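Local structure of sensor histidine kinase CusS (Escherichia coli, 5KU5) at residues 19-24 / 37-42; 49-54 / 128-133; 106-111 / 135-140; 65-70 / 92-97; 1-6 / 141-146. The protein senses periplasmic copper and silver ions through the domain described here and, as a membrane histidine kinase, activates the response regulator CusR by phosphorylation. All blocks are in the same frame, centred on the assembly; numbering follows the deposited sequence. Where two conformers were deposited one is given.

Contact 1 (19-24 / 37-42)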
# COMPACT_ATOMS: atom_id res chain seq x y z
N ALA A 19 3.47 6.16 9.93
CA ALA A 19 3.06 7.57 9.97
C ALA A 19 1.55 7.74 9.91
O ALA A 19 1.01 8.63 10.57
CB ALA A 19 3.72 8.35 8.84
N THR A 20 0.87 6.91 9.13
CA THR A 20 -0.59 6.94 9.04
C THR A 20 -1.23 6.55 10.37
O THR A 20 -2.07 7.29 10.90
CB THR A 20 -1.11 6.02 7.92
OG1 THR A 20 -0.46 6.34 6.68
CG2 THR A 20 -2.63 6.16 7.73
N LEU A 21 -0.83 5.41 10.91
CA LEU A 21 -1.42 4.91 12.16
C LEU A 21 -1.05 5.76 13.39
O LEU A 21 -1.83 5.86 14.33
CB LEU A 21 -1.06 3.44 12.39
CG LEU A 21 -1.55 2.46 11.32
CD1 LEU A 21 -1.23 1.03 11.75
CD2 LEU A 21 -3.04 2.60 11.04
N GLU A 22 0.13 6.38 13.36
CA GLU A 22 0.56 7.31 14.41
C GLU A 22 -0.37 8.53 14.49
O GLU A 22 -0.74 8.94 15.58
CB GLU A 22 2.01 7.76 14.17
CG GLU A 22 2.57 8.71 15.21
CD GLU A 22 4.08 8.88 15.08
OE1 GLU A 22 4.57 8.99 13.93
OE2 GLU A 22 4.77 8.91 16.12
N ARG A 23 -0.72 9.10 13.33
CA ARG A 23 -1.69 10.21 13.26
C ARG A 23 -3.06 9.79 13.78
O ARG A 23 -3.68 10.52 14.56
CB ARG A 23 -1.84 10.70 11.82
CG ARG A 23 -0.65 11.45 11.26
CD ARG A 23 -0.68 11.47 9.74
NE ARG A 23 0.12 12.57 9.18
CZ ARG A 23 -0.35 13.63 8.51
NH1 ARG A 23 -1.65 13.80 8.26
NH2 ARG A 23 0.51 14.55 8.07
N VAL A 24 -3.53 8.62 13.35
CA VAL A 24 -4.82 8.07 13.78
C VAL A 24 -4.88 7.99 15.31
O VAL A 24 -5.84 8.44 15.91
CB VAL A 24 -5.08 6.68 13.14
CG1 VAL A 24 -6.23 5.94 13.83
CG2 VAL A 24 -5.38 6.82 11.65
N MET A 37 -11.55 3.13 17.23
CA MET A 37 -12.55 2.78 16.22
C MET A 37 -12.03 3.08 14.81
O MET A 37 -12.19 2.26 13.91
CB MET A 37 -13.85 3.55 16.48
CG MET A 37 -15.05 3.06 15.69
SD MET A 37 -16.60 3.82 16.22
CE MET A 37 -16.72 3.21 17.90
N THR A 38 -11.40 4.24 14.65
CA THR A 38 -10.76 4.63 13.40
C THR A 38 -9.64 3.65 13.01
O THR A 38 -9.55 3.24 11.85
CB THR A 38 -10.18 6.06 13.48
OG1 THR A 38 -11.18 6.97 13.95
CG2 THR A 38 -9.67 6.53 12.11
N LEU A 39 -8.80 3.29 13.98
CA LEU A 39 -7.74 2.29 13.78
C LEU A 39 -8.29 0.98 13.24
O LEU A 39 -7.80 0.46 12.24
CB LEU A 39 -7.00 2.03 15.10
CG LEU A 39 -5.91 0.94 15.11
CD1 LEU A 39 -4.71 1.41 14.31
CD2 LEU A 39 -5.51 0.54 16.52
N GLU A 40 -9.30 0.46 13.93
CA GLU A 40 -9.93 -0.82 13.57
C GLU A 40 -10.55 -0.79 12.17
O GLU A 40 -10.42 -1.76 11.42
CB GLU A 40 -10.97 -1.20 14.63
CG GLU A 40 -11.58 -2.58 14.46
CD GLU A 40 -12.43 -3.01 15.65
OE1 GLU A 40 -13.44 -3.70 15.42
OE2 GLU A 40 -12.10 -2.66 16.81
N ASP A 41 -11.22 0.31 11.84
CA ASP A 41 -11.80 0.50 10.50
C ASP A 41 -10.75 0.45 9.39
O ASP A 41 -10.96 -0.19 8.36
CB ASP A 41 -12.56 1.83 10.43
CG ASP A 41 -13.31 2.02 9.11
OD1 ASP A 41 -14.24 1.24 8.84
OD2 ASP A 41 -12.96 2.94 8.35
N ILE A 42 -9.62 1.13 9.61
CA ILE A 42 -8.50 1.14 8.66
C ILE A 42 -7.83 -0.24 8.59
O ILE A 42 -7.66 -0.79 7.50
CB ILE A 42 -7.46 2.23 9.02
CG1 ILE A 42 -8.06 3.62 8.80
CG2 ILE A 42 -6.18 2.07 8.18
CD1 ILE A 42 -7.28 4.75 9.44

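Contact 2 (49-54 / 128-133)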
# COMPACT_ATOMS: atom_id res chain seq x y z
N VAL A 49 -1.05 -6.79 5.94
CA VAL A 49 -0.48 -6.18 7.14
C VAL A 49 -1.26 -6.63 8.38
O VAL A 49 -2.49 -6.65 8.37
CB VAL A 49 -0.48 -4.64 7.05
CG1 VAL A 49 -0.05 -3.99 8.37
CG2 VAL A 49 0.43 -4.17 5.92
N LEU A 50 -0.53 -7.00 9.42
CA LEU A 50 -1.10 -7.26 10.74
C LEU A 50 -0.53 -6.25 11.71
O LEU A 50 0.65 -5.87 11.59
CB LEU A 50 -0.76 -8.67 11.22
CG LEU A 50 -1.33 -9.83 10.42
CD1 LEU A 50 -0.71 -11.13 10.90
CD2 LEU A 50 -2.85 -9.88 10.52
N ILE A 51 -1.35 -5.79 12.65
CA ILE A 51 -0.87 -4.89 13.70
C ILE A 51 -1.33 -5.37 15.07
O ILE A 51 -2.31 -6.12 15.19
CB ILE A 51 -1.28 -3.41 13.45
CG1 ILE A 51 -2.76 -3.15 13.77
CG2 ILE A 51 -0.96 -2.99 12.02
CD1 ILE A 51 -3.00 -2.52 15.13
N SER A 52 -0.61 -4.94 16.10
CA SER A 52 -0.99 -5.16 17.49
C SER A 52 -0.65 -3.92 18.30
O SER A 52 0.45 -3.38 18.19
CB SER A 52 -0.26 -6.37 18.06
OG SER A 52 -0.68 -6.62 19.40
N LEU A 53 -1.60 -3.48 19.12
CA LEU A 53 -1.44 -2.31 19.96
C LEU A 53 -1.40 -2.76 21.42
O LEU A 53 -2.35 -3.37 21.91
CB LEU A 53 -2.60 -1.34 19.73
CG LEU A 53 -2.42 0.08 20.27
CD1 LEU A 53 -1.33 0.83 19.52
CD2 LEU A 53 -3.74 0.84 20.20
N ALA A 54 -0.28 -2.49 22.08
CA ALA A 54 -0.08 -2.82 23.49
C ALA A 54 -0.27 -1.57 24.35
O ALA A 54 0.04 -0.46 23.90
CB ALA A 54 1.31 -3.40 23.71
N TYR A 128 0.68 3.93 24.29
CA TYR A 128 0.70 2.69 23.51
C TYR A 128 2.07 2.35 22.93
O TYR A 128 2.92 3.21 22.76
CB TYR A 128 -0.28 2.77 22.33
CG TYR A 128 -1.72 3.06 22.67
CD1 TYR A 128 -2.42 2.30 23.61
CD2 TYR A 128 -2.42 4.08 22.00
CE1 TYR A 128 -3.75 2.56 23.90
CE2 TYR A 128 -3.75 4.34 22.28
CZ TYR A 128 -4.41 3.58 23.23
OH TYR A 128 -5.74 3.86 23.49
N THR A 129 2.25 1.06 22.61
CA THR A 129 3.31 0.60 21.72
C THR A 129 2.62 -0.10 20.56
O THR A 129 1.93 -1.09 20.76
CB THR A 129 4.28 -0.36 22.42
OG1 THR A 129 4.86 0.29 23.56
CG2 THR A 129 5.41 -0.79 21.48
N LEU A 130 2.79 0.44 19.36
CA LEU A 130 2.22 -0.11 18.14
C LEU A 130 3.21 -1.07 17.49
O LEU A 130 4.36 -0.70 17.26
CB LEU A 130 1.88 1.01 17.16
CG LEU A 130 1.34 0.63 15.78
CD1 LEU A 130 0.04 -0.16 15.89
CD2 LEU A 130 1.14 1.88 14.94
N TYR A 131 2.76 -2.29 17.21
CA TYR A 131 3.53 -3.29 16.47
C TYR A 131 2.91 -3.45 15.08
O TYR A 131 1.69 -3.59 14.97
CB TYR A 131 3.50 -4.64 17.19
CG TYR A 131 4.20 -4.63 18.53
CD1 TYR A 131 3.58 -4.10 19.66
CD2 TYR A 131 5.48 -5.17 18.68
CE1 TYR A 131 4.21 -4.10 20.90
CE2 TYR A 131 6.12 -5.16 19.91
CZ TYR A 131 5.49 -4.63 21.01
OH TYR A 131 6.11 -4.62 22.24
N ILE A 132 3.74 -3.41 14.04
CA ILE A 132 3.30 -3.48 12.64
C ILE A 132 4.05 -4.61 11.95
O ILE A 132 5.28 -4.63 12.00
CB ILE A 132 3.61 -2.17 11.88
CG1 ILE A 132 3.10 -0.94 12.65
CG2 ILE A 132 3.00 -2.21 10.48
CD1 ILE A 132 3.63 0.38 12.13
N ALA A 133 3.32 -5.52 11.30
CA ALA A 133 3.91 -6.64 10.56
C ALA A 133 3.46 -6.61 9.10
O ALA A 133 2.26 -6.62 8.82
CB ALA A 133 3.51 -7.95 11.21

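Contact 3 (106-111 / 135-140). With AG (silver ion), chain F; AG (silver ion), chain E.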
# COMPACT_ATOMS: atom_id res chain seq x y z
N MET A 106 -3.79 -16.28 -1.31
CA MET A 106 -2.53 -15.69 -0.83
C MET A 106 -2.09 -16.40 0.45
O MET A 106 -2.81 -16.39 1.45
CB MET A 106 -2.71 -14.20 -0.56
CG MET A 106 -3.04 -13.37 -1.80
SD MET A 106 -1.60 -13.05 -2.84
CE MET A 106 -1.04 -11.49 -2.16
N GLU A 107 -0.91 -17.01 0.41
CA GLU A 107 -0.30 -17.66 1.57
C GLU A 107 0.53 -16.61 2.32
O GLU A 107 1.60 -16.22 1.85
CB GLU A 107 0.58 -18.83 1.11
CG GLU A 107 1.45 -19.50 2.18
CD GLU A 107 0.67 -20.14 3.31
OE1 GLU A 107 -0.48 -20.58 3.09
OE2 GLU A 107 1.22 -20.21 4.44
N HIS A 108 0.03 -16.16 3.47
CA HIS A 108 0.72 -15.14 4.30
C HIS A 108 1.05 -15.65 5.70
O HIS A 108 0.20 -15.61 6.59
CB HIS A 108 -0.12 -13.86 4.38
CG HIS A 108 -0.11 -13.04 3.13
ND1 HIS A 108 -1.02 -12.03 2.90
CD2 HIS A 108 0.68 -13.07 2.03
CE1 HIS A 108 -0.79 -11.47 1.72
NE2 HIS A 108 0.25 -12.09 1.18
N SER A 109 2.28 -16.13 5.89
CA SER A 109 2.78 -16.54 7.21
C SER A 109 4.20 -16.05 7.57
O SER A 109 4.78 -16.54 8.54
CB SER A 109 2.69 -18.06 7.35
OG SER A 109 3.57 -18.71 6.45
N ASN A 110 4.74 -15.08 6.82
CA ASN A 110 6.09 -14.55 7.08
C ASN A 110 6.09 -13.03 7.03
O ASN A 110 5.50 -12.45 6.12
CB ASN A 110 7.09 -15.09 6.06
CG ASN A 110 7.26 -16.59 6.15
OD1 ASN A 110 7.94 -17.09 7.04
ND2 ASN A 110 6.63 -17.30 5.22
N TRP A 111 6.75 -12.40 8.00
CA TRP A 111 6.58 -10.97 8.25
C TRP A 111 7.88 -10.23 8.57
O TRP A 111 8.79 -10.79 9.19
CB TRP A 111 5.59 -10.75 9.41
CG TRP A 111 4.37 -11.61 9.32
CD1 TRP A 111 4.22 -12.87 9.81
CD2 TRP A 111 3.14 -11.29 8.66
NE1 TRP A 111 2.97 -13.35 9.52
CE2 TRP A 111 2.29 -12.40 8.81
CE3 TRP A 111 2.68 -10.16 7.97
CZ2 TRP A 111 0.99 -12.42 8.28
CZ3 TRP A 111 1.38 -10.18 7.45
CH2 TRP A 111 0.55 -11.31 7.61
N SER A 135 3.69 -8.46 5.27
CA SER A 135 3.92 -9.77 4.65
C SER A 135 5.13 -9.75 3.71
O SER A 135 5.24 -8.87 2.85
CB SER A 135 2.69 -10.23 3.87
OG SER A 135 2.99 -11.41 3.13
N ILE A 136 6.00 -10.74 3.87
CA ILE A 136 7.19 -10.89 3.01
C ILE A 136 7.18 -12.21 2.23
O ILE A 136 8.20 -12.59 1.66
CB ILE A 136 8.50 -10.75 3.83
CG1 ILE A 136 8.70 -11.91 4.82
CG2 ILE A 136 8.49 -9.43 4.58
CD1 ILE A 136 10.05 -11.90 5.50
N ASP A 137 6.04 -12.89 2.18
CA ASP A 137 5.97 -14.22 1.56
C ASP A 137 6.31 -14.18 0.07
O ASP A 137 6.99 -15.08 -0.43
CB ASP A 137 4.59 -14.85 1.76
CG ASP A 137 4.27 -15.09 3.21
OD1 ASP A 137 4.02 -14.11 3.94
OD2 ASP A 137 4.26 -16.27 3.64
N PHE A 138 5.85 -13.14 -0.62
CA PHE A 138 6.16 -12.98 -2.04
C PHE A 138 7.66 -12.79 -2.28
O PHE A 138 8.18 -13.29 -3.28
CB PHE A 138 5.35 -11.83 -2.66
CG PHE A 138 5.24 -11.88 -4.16
CD1 PHE A 138 4.75 -13.02 -4.80
CD2 PHE A 138 5.62 -10.79 -4.94
CE1 PHE A 138 4.65 -13.08 -6.18
CE2 PHE A 138 5.51 -10.84 -6.32
CZ PHE A 138 5.03 -11.98 -6.95
N HIS A 139 8.36 -12.11 -1.37
CA HIS A 139 9.84 -12.02 -1.41
C HIS A 139 10.48 -13.40 -1.32
O HIS A 139 11.36 -13.74 -2.12
CB HIS A 139 10.42 -11.16 -0.27
CG HIS A 139 10.00 -9.72 -0.30
ND1 HIS A 139 10.25 -8.89 -1.36
CD2 HIS A 139 9.36 -8.96 0.62
CE1 HIS A 139 9.79 -7.68 -1.11
NE2 HIS A 139 9.24 -7.70 0.09
N LEU A 140 10.04 -14.19 -0.35
CA LEU A 140 10.59 -15.52 -0.08
C LEU A 140 10.26 -16.53 -1.18
O LEU A 140 11.10 -17.37 -1.51
CB LEU A 140 10.10 -16.05 1.28
CG LEU A 140 10.45 -15.21 2.52
CD1 LEU A 140 9.84 -15.84 3.77
CD2 LEU A 140 11.95 -15.03 2.68
AG AG F . 9.97 -9.46 -3.74
AG AG E . -2.76 -11.39 4.51

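Contact 4 (65-70 / 92-97). With AG (silver ion), chain E.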
# COMPACT_ATOMS: atom_id res chain seq x y z
N PRO A 65 -7.89 -8.88 13.11
CA PRO A 65 -8.78 -10.03 13.25
C PRO A 65 -8.42 -11.27 12.41
O PRO A 65 -8.80 -12.38 12.78
CB PRO A 65 -10.13 -9.47 12.79
CG PRO A 65 -9.75 -8.51 11.72
CD PRO A 65 -8.45 -7.89 12.17
N GLY A 66 -7.69 -11.08 11.31
CA GLY A 66 -7.36 -12.19 10.41
C GLY A 66 -6.39 -13.24 10.93
O GLY A 66 -6.28 -14.31 10.34
N ALA A 67 -5.69 -12.94 12.03
CA ALA A 67 -4.68 -13.84 12.59
C ALA A 67 -4.61 -13.75 14.11
O ALA A 67 -5.24 -12.87 14.71
CB ALA A 67 -3.32 -13.52 11.99
N PRO A 68 -3.85 -14.65 14.75
CA PRO A 68 -3.47 -14.45 16.14
C PRO A 68 -2.64 -13.18 16.34
O PRO A 68 -2.03 -12.68 15.39
CB PRO A 68 -2.64 -15.69 16.47
CG PRO A 68 -3.15 -16.74 15.55
CD PRO A 68 -3.53 -16.02 14.29
N ASP A 69 -2.63 -12.68 17.58
CA ASP A 69 -1.84 -11.51 17.97
C ASP A 69 -0.37 -11.74 17.63
O ASP A 69 0.23 -12.71 18.10
CB ASP A 69 -2.03 -11.26 19.48
CG ASP A 69 -1.29 -10.03 19.99
OD1 ASP A 69 -0.69 -9.26 19.20
OD2 ASP A 69 -1.31 -9.82 21.22
N ILE A 70 0.21 -10.85 16.81
CA ILE A 70 1.62 -10.96 16.42
C ILE A 70 2.60 -10.84 17.60
O ILE A 70 3.69 -11.41 17.54
CB ILE A 70 2.05 -9.97 15.29
CG1 ILE A 70 1.92 -8.50 15.71
CG2 ILE A 70 1.28 -10.28 14.00
CD1 ILE A 70 2.27 -7.51 14.62
N SER A 92 8.33 -15.78 11.57
CA SER A 92 7.93 -16.92 10.74
C SER A 92 6.49 -17.39 11.06
O SER A 92 6.11 -18.53 10.76
CB SER A 92 8.93 -18.07 10.91
OG SER A 92 8.86 -18.63 12.20
N GLY A 93 5.70 -16.51 11.66
CA GLY A 93 4.27 -16.71 11.89
C GLY A 93 3.73 -15.42 12.48
O GLY A 93 4.50 -14.50 12.75
N PRO A 94 2.40 -15.33 12.69
CA PRO A 94 1.36 -16.31 12.44
C PRO A 94 0.93 -16.36 10.98
O PRO A 94 1.40 -15.57 10.16
CB PRO A 94 0.20 -15.80 13.30
CG PRO A 94 0.36 -14.32 13.29
CD PRO A 94 1.84 -14.06 13.22
N THR A 95 0.02 -17.29 10.69
CA THR A 95 -0.66 -17.34 9.41
C THR A 95 -1.86 -16.38 9.45
O THR A 95 -2.63 -16.38 10.41
CB THR A 95 -1.14 -18.77 9.08
OG1 THR A 95 -0.01 -19.64 9.02
CG2 THR A 95 -1.89 -18.81 7.74
N MET A 96 -1.99 -15.55 8.41
CA MET A 96 -3.14 -14.67 8.24
C MET A 96 -4.14 -15.36 7.33
O MET A 96 -3.76 -15.80 6.24
CB MET A 96 -2.72 -13.34 7.63
CG MET A 96 -3.84 -12.32 7.52
SD MET A 96 -3.29 -10.74 6.85
CE MET A 96 -4.88 -9.95 6.57
N MET A 97 -5.39 -15.46 7.77
CA MET A 97 -6.47 -16.02 6.95
C MET A 97 -6.68 -15.12 5.74
O MET A 97 -6.78 -13.90 5.88
CB MET A 97 -7.77 -16.14 7.76
CG MET A 97 -8.97 -16.69 7.00
SD MET A 97 -8.66 -18.24 6.14
CE MET A 97 -8.49 -19.38 7.51
AG AG E . -2.76 -11.39 4.51

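Contact 5 (1-6 / 141-146). With AG (silver ion), chain H.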
# COMPACT_ATOMS: atom_id res chain seq x y z
N MET A 1 22.41 -8.25 -3.67
CA MET A 1 21.78 -6.91 -3.52
C MET A 1 20.25 -6.94 -3.46
O MET A 1 19.65 -6.08 -2.82
CB MET A 1 22.23 -5.97 -4.65
CG MET A 1 21.99 -4.49 -4.36
SD MET A 1 22.26 -3.40 -5.77
CE MET A 1 21.51 -1.88 -5.18
N VAL A 2 19.62 -7.91 -4.13
CA VAL A 2 18.15 -7.94 -4.24
C VAL A 2 17.44 -8.13 -2.89
O VAL A 2 16.33 -7.62 -2.71
CB VAL A 2 17.67 -9.00 -5.28
CG1 VAL A 2 17.72 -10.41 -4.73
CG2 VAL A 2 16.27 -8.65 -5.78
N LYS A 3 18.08 -8.85 -1.97
CA LYS A 3 17.54 -9.06 -0.62
C LYS A 3 17.48 -7.73 0.15
O LYS A 3 16.48 -7.42 0.80
CB LYS A 3 18.37 -10.07 0.17
CG LYS A 3 18.16 -11.53 -0.22
CD LYS A 3 19.02 -11.96 -1.40
CE LYS A 3 20.46 -11.52 -1.22
NZ LYS A 3 21.23 -11.60 -2.50
N VAL A 4 18.57 -6.97 0.07
CA VAL A 4 18.64 -5.63 0.68
C VAL A 4 17.60 -4.71 0.04
O VAL A 4 16.97 -3.90 0.73
CB VAL A 4 20.07 -5.03 0.55
CG1 VAL A 4 20.10 -3.55 0.93
CG2 VAL A 4 21.05 -5.81 1.41
N HIS A 5 17.43 -4.84 -1.27
CA HIS A 5 16.42 -4.07 -1.99
C HIS A 5 14.99 -4.42 -1.56
O HIS A 5 14.16 -3.53 -1.37
CB HIS A 5 16.59 -4.28 -3.50
CG HIS A 5 15.62 -3.50 -4.31
ND1 HIS A 5 15.79 -2.16 -4.59
CD2 HIS A 5 14.44 -3.85 -4.85
CE1 HIS A 5 14.76 -1.73 -5.29
NE2 HIS A 5 13.93 -2.73 -5.47
N PHE A 6 14.70 -5.71 -1.40
CA PHE A 6 13.41 -6.16 -0.86
C PHE A 6 13.16 -5.61 0.54
O PHE A 6 12.04 -5.23 0.86
CB PHE A 6 13.32 -7.70 -0.81
CG PHE A 6 13.27 -8.39 -2.17
CD1 PHE A 6 12.93 -7.72 -3.35
CD2 PHE A 6 13.51 -9.76 -2.24
CE1 PHE A 6 12.88 -8.40 -4.56
CE2 PHE A 6 13.45 -10.44 -3.45
CZ PHE A 6 13.13 -9.76 -4.61
N HIS A 141 9.05 -16.45 -1.75
CA HIS A 141 8.69 -17.28 -2.90
C HIS A 141 9.63 -17.06 -4.08
O HIS A 141 10.02 -18.02 -4.75
CB HIS A 141 7.25 -17.01 -3.36
CG HIS A 141 6.20 -17.47 -2.39
ND1 HIS A 141 5.00 -16.82 -2.23
CD2 HIS A 141 6.19 -18.51 -1.51
CE1 HIS A 141 4.28 -17.45 -1.30
NE2 HIS A 141 4.99 -18.47 -0.85
N TYR A 142 10.00 -15.81 -4.33
CA TYR A 142 10.95 -15.48 -5.40
C TYR A 142 12.34 -16.06 -5.15
O TYR A 142 12.91 -16.69 -6.05
CB TYR A 142 11.04 -13.96 -5.60
CG TYR A 142 12.07 -13.52 -6.62
CD1 TYR A 142 11.82 -13.63 -7.99
CD2 TYR A 142 13.30 -12.99 -6.22
CE1 TYR A 142 12.77 -13.22 -8.93
CE2 TYR A 142 14.25 -12.58 -7.15
CZ TYR A 142 13.98 -12.70 -8.50
OH TYR A 142 14.92 -12.30 -9.43
N ILE A 143 12.86 -15.88 -3.94
CA ILE A 143 14.21 -16.35 -3.58
C ILE A 143 14.28 -17.88 -3.60
O ILE A 143 15.20 -18.45 -4.19
CB ILE A 143 14.68 -15.80 -2.20
CG1 ILE A 143 14.79 -14.27 -2.22
CG2 ILE A 143 16.00 -16.43 -1.77
CD1 ILE A 143 15.77 -13.70 -3.24
N ASN A 144 13.31 -18.52 -2.95
CA ASN A 144 13.24 -19.99 -2.91
C ASN A 144 13.06 -20.64 -4.28
O ASN A 144 13.50 -21.76 -4.50
CB ASN A 144 12.11 -20.45 -1.97
CG ASN A 144 12.35 -20.07 -0.52
OD1 ASN A 144 13.35 -19.44 -0.18
ND2 ASN A 144 11.41 -20.45 0.34
N ASP A 145 12.40 -19.93 -5.20
CA ASP A 145 12.24 -20.39 -6.58
C ASP A 145 13.56 -20.38 -7.34
O ASP A 145 13.86 -21.34 -8.06
CB ASP A 145 11.20 -19.53 -7.32
CG ASP A 145 10.96 -20.01 -8.74
OD1 ASP A 145 10.27 -21.03 -8.91
OD2 ASP A 145 11.45 -19.36 -9.69
N LEU A 146 14.35 -19.32 -7.18
CA LEU A 146 15.68 -19.24 -7.81
C LEU A 146 16.65 -20.31 -7.29
O LEU A 146 17.45 -20.83 -8.06
CB LEU A 146 16.30 -17.85 -7.63
CG LEU A 146 15.63 -16.65 -8.32
CD1 LEU A 146 16.52 -15.43 -8.20
CD2 LEU A 146 15.30 -16.92 -9.79
AG AG H . 12.11 -2.82 -6.97

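Contact 1 (19-24 / 37-42)
Segments 19-24 and 37-42 are helical and run close to antiparallel, at 151°, with axes 10.0 Å apart, a spacing filled mainly by side chains. V24 sits at the middle of it. Its CG1, anti to the backbone N (chi1 166°), rests against the backbone N of L39 at 3.7 Å and obliquely against the methyl CG2 of T38. The other branch, V24 CG2, meets I42 CD1 tip to tip at 3.6 Å. These are the long N-terminal helix 2-25 and its successor 32-44, which lie together on one face of the antiparallel sheet in this PDC-fold sensor domain. Closer to that sheet, the side chains of L21 and L39 cross at about a right angle, L21 CD2 touching L39 CD1 at 3.9 Å; both are buried, L21 packing on I51 and L39 on L53 and Y62. L21 CD2 also lies 4.3 Å from I42 CG2. T38 gives its methyl to V24, while its OG1 is hydrogen-bonded to the carbonyl of R34 within its own helix.

Contact 2 (49-54 / 128-133)
L53 and Y128 make the tightest apolar pair. L53 CD2 stands over the centre of the Y128 ring, 3.8 Å from the centroid and 6° off the normal, a CH-pi contact, while L53 CD1 reaches Y128 CB at 3.6 Å. On the same face I51 CD1 meets L130 CD1 obliquely at 3.9 Å; I51 holds CG1 in the crowded position between backbone N and carbonyl carbon, and its chi2 of 99° is well off a staggered value, so this side chain is somewhat strained. V49 CG1 and I132 CG2 lie side by side, 4.1 Å apart. The other face carries L50, S52, A54, T129, Y131 and A133: the Y131 ring presents its edge to the strand 49-54, with S52 O in its plane and A54 CB 4.1 Å from its CE1.

Between the strands runs a ladder of six backbone hydrogen bonds, a reciprocal pair at each of L50/A133, S52/Y131 and A54/T129. Y131 N reaches S52 O at 2.7 Å, nearly along the C=O axis, and the bond from A54 N to T129 O is the straightest, at 176°. S52 OG turns to D69. Both are inner strands of the antiparallel sheet, 49-54 between 60-63 and 125-135, and 125-135 between 49-54 and 111-122, with helices 2-25 and 32-44 on the face of I51, L53 and L130, as in the PDC fold.

Contact 3 (106-111 / 135-140)
This contact docks the loop that brings H108 to a silver site onto the start of helix 137-146. H108 ND1 binds silver at 2.5 Å, alongside S47 O and M96 SD. S135 lies over one face of the imidazole, its OG 3.0 Å above the plane toward the rim, and its CB makes a CH-pi contact there. The main grip comes from the D137 carboxylate. OD2 accepts S109 N at 3.0 Å, almost straight (173°), and N110 ND2, also at 3.0 Å, both from above the carboxylate plane; OD1 takes N110 N at 3.1 Å on its syn lone pair. I136 N adds a bond to N110 O at 2.9 Å, and L140 CD1 packs on the N110 amide, 3.6 Å from CG. An alanine at D137 would lose the three bonds from N-H groups and would probably loosen the loop holding H108. With three N-H groups converging on it, the buried carboxylate is likely to be ionised, although E107 nearby would oppose this somewhat.

Contact 4 (65-70 / 92-97)
A single hydrogen bond joins the two loops: M97 N points almost straight (170°) at G66 O, 3.0 Å away, approaching from above the carbonyl plane. The same oxygen lies close to M97 CB. G66 itself passes M96 closely, and any side-chain carbon on it would crowd M96 CG.

The apolar packing gathers round P94, which follows a cis peptide bond. Three atoms of its ring make the contacts. P94 CG sits 4.0 Å from A67 CB and 3.6 Å from the carbonyl oxygen of P68. P94 CB lies 3.9 Å from P68 CD, the two prolines sliding past each other in opposite directions. P94 CD meets CG2 of I70, likewise at 3.9 Å, in an oblique crossing. A67 aims its methyl at the opposite loop, where CB rests 3.3 Å from T95 O and 3.9 Å from M96 CA.

Metal binding forms the third group. M96 is fully extended, CG anti to the backbone N (chi1 -175°) and the chain straight beyond it, so that SD reaches the silver ion at 2.5 Å. G66 and A67 pack against the backbone and inner side-chain atoms of the residues that carry this ligand. The two loops thus meet at the edge of the silver site of this sensor domain, which also takes in S47, M98 and H108.

Contact 5 (1-6 / 141-146)
F6 and Y142 meet first: CZ of F6 approaches CD2 of Y142 at 3.6 Å, with Y142 CD2 near the plane of the F6 ring at its edge. The ring planes stand 78° apart and the centroids 5.8 Å, an oblique aromatic pair. Beside it I143 pushes a single methyl forward. Its CD1 touches CE2 of F6 at 4.0 Å as the two side chains slide past each other, meets V2 CG1 tip to tip at 4.1 Å, and lies 4.1 Å from K3 CD, across whose chain it runs at about a right angle.

Torsions set these tips in place. V2 keeps CG1 in the crowded position between backbone N and carbonyl carbon, facing I143, and the carbonyl oxygen of V2 lies 3.2 Å above one face of the F6 ring. F6 also packs against the ring of H139 and against F6 of the second subunit. An alanine at F6 would remove the Y142 and I143 contacts and would probably disturb the packing next to the silver bound by H139. The adjacent H5 binds a silver ion through NE2 at 2.4 Å, together with H139 of the second subunit.

The axes of segments 2-6 and 141-146, the first turn of helix 2-25 and the end of helix 137-146, run nearly antiparallel at 166°, 12.1 Å apart at closest approach. They join the two chain ends at the dimer interface, with helix 137-146 following strand 125-135 of the sheet.

Contact 2 touches contacts 1, 3 and 4; contact 5 lies apart, its nearest atoms about 12 Å away. Contact 1 covers one face, L21 CB lying 3.7 Å from L130 CD2, and contact 4 abuts the other, where S52 OG and D69 OD1 form a probable hydrogen bond of 2.7 Å. Contacts 3 and 4, with centres about 11 Å apart, share one silver ion and are tied by probable hydrogen bonds from W111 NE1 to P94 O and from M96 N to H108 O, both 2.8 Å. Contact 5 shares helix 137-146 with contact 3, and H139 ND1 comes within 3.2 Å of F6 CG; both touch the second subunit, where silver bridges H139 and H5 of different chains. Contacts 1 and 5 use opposite ends of helix 2-25.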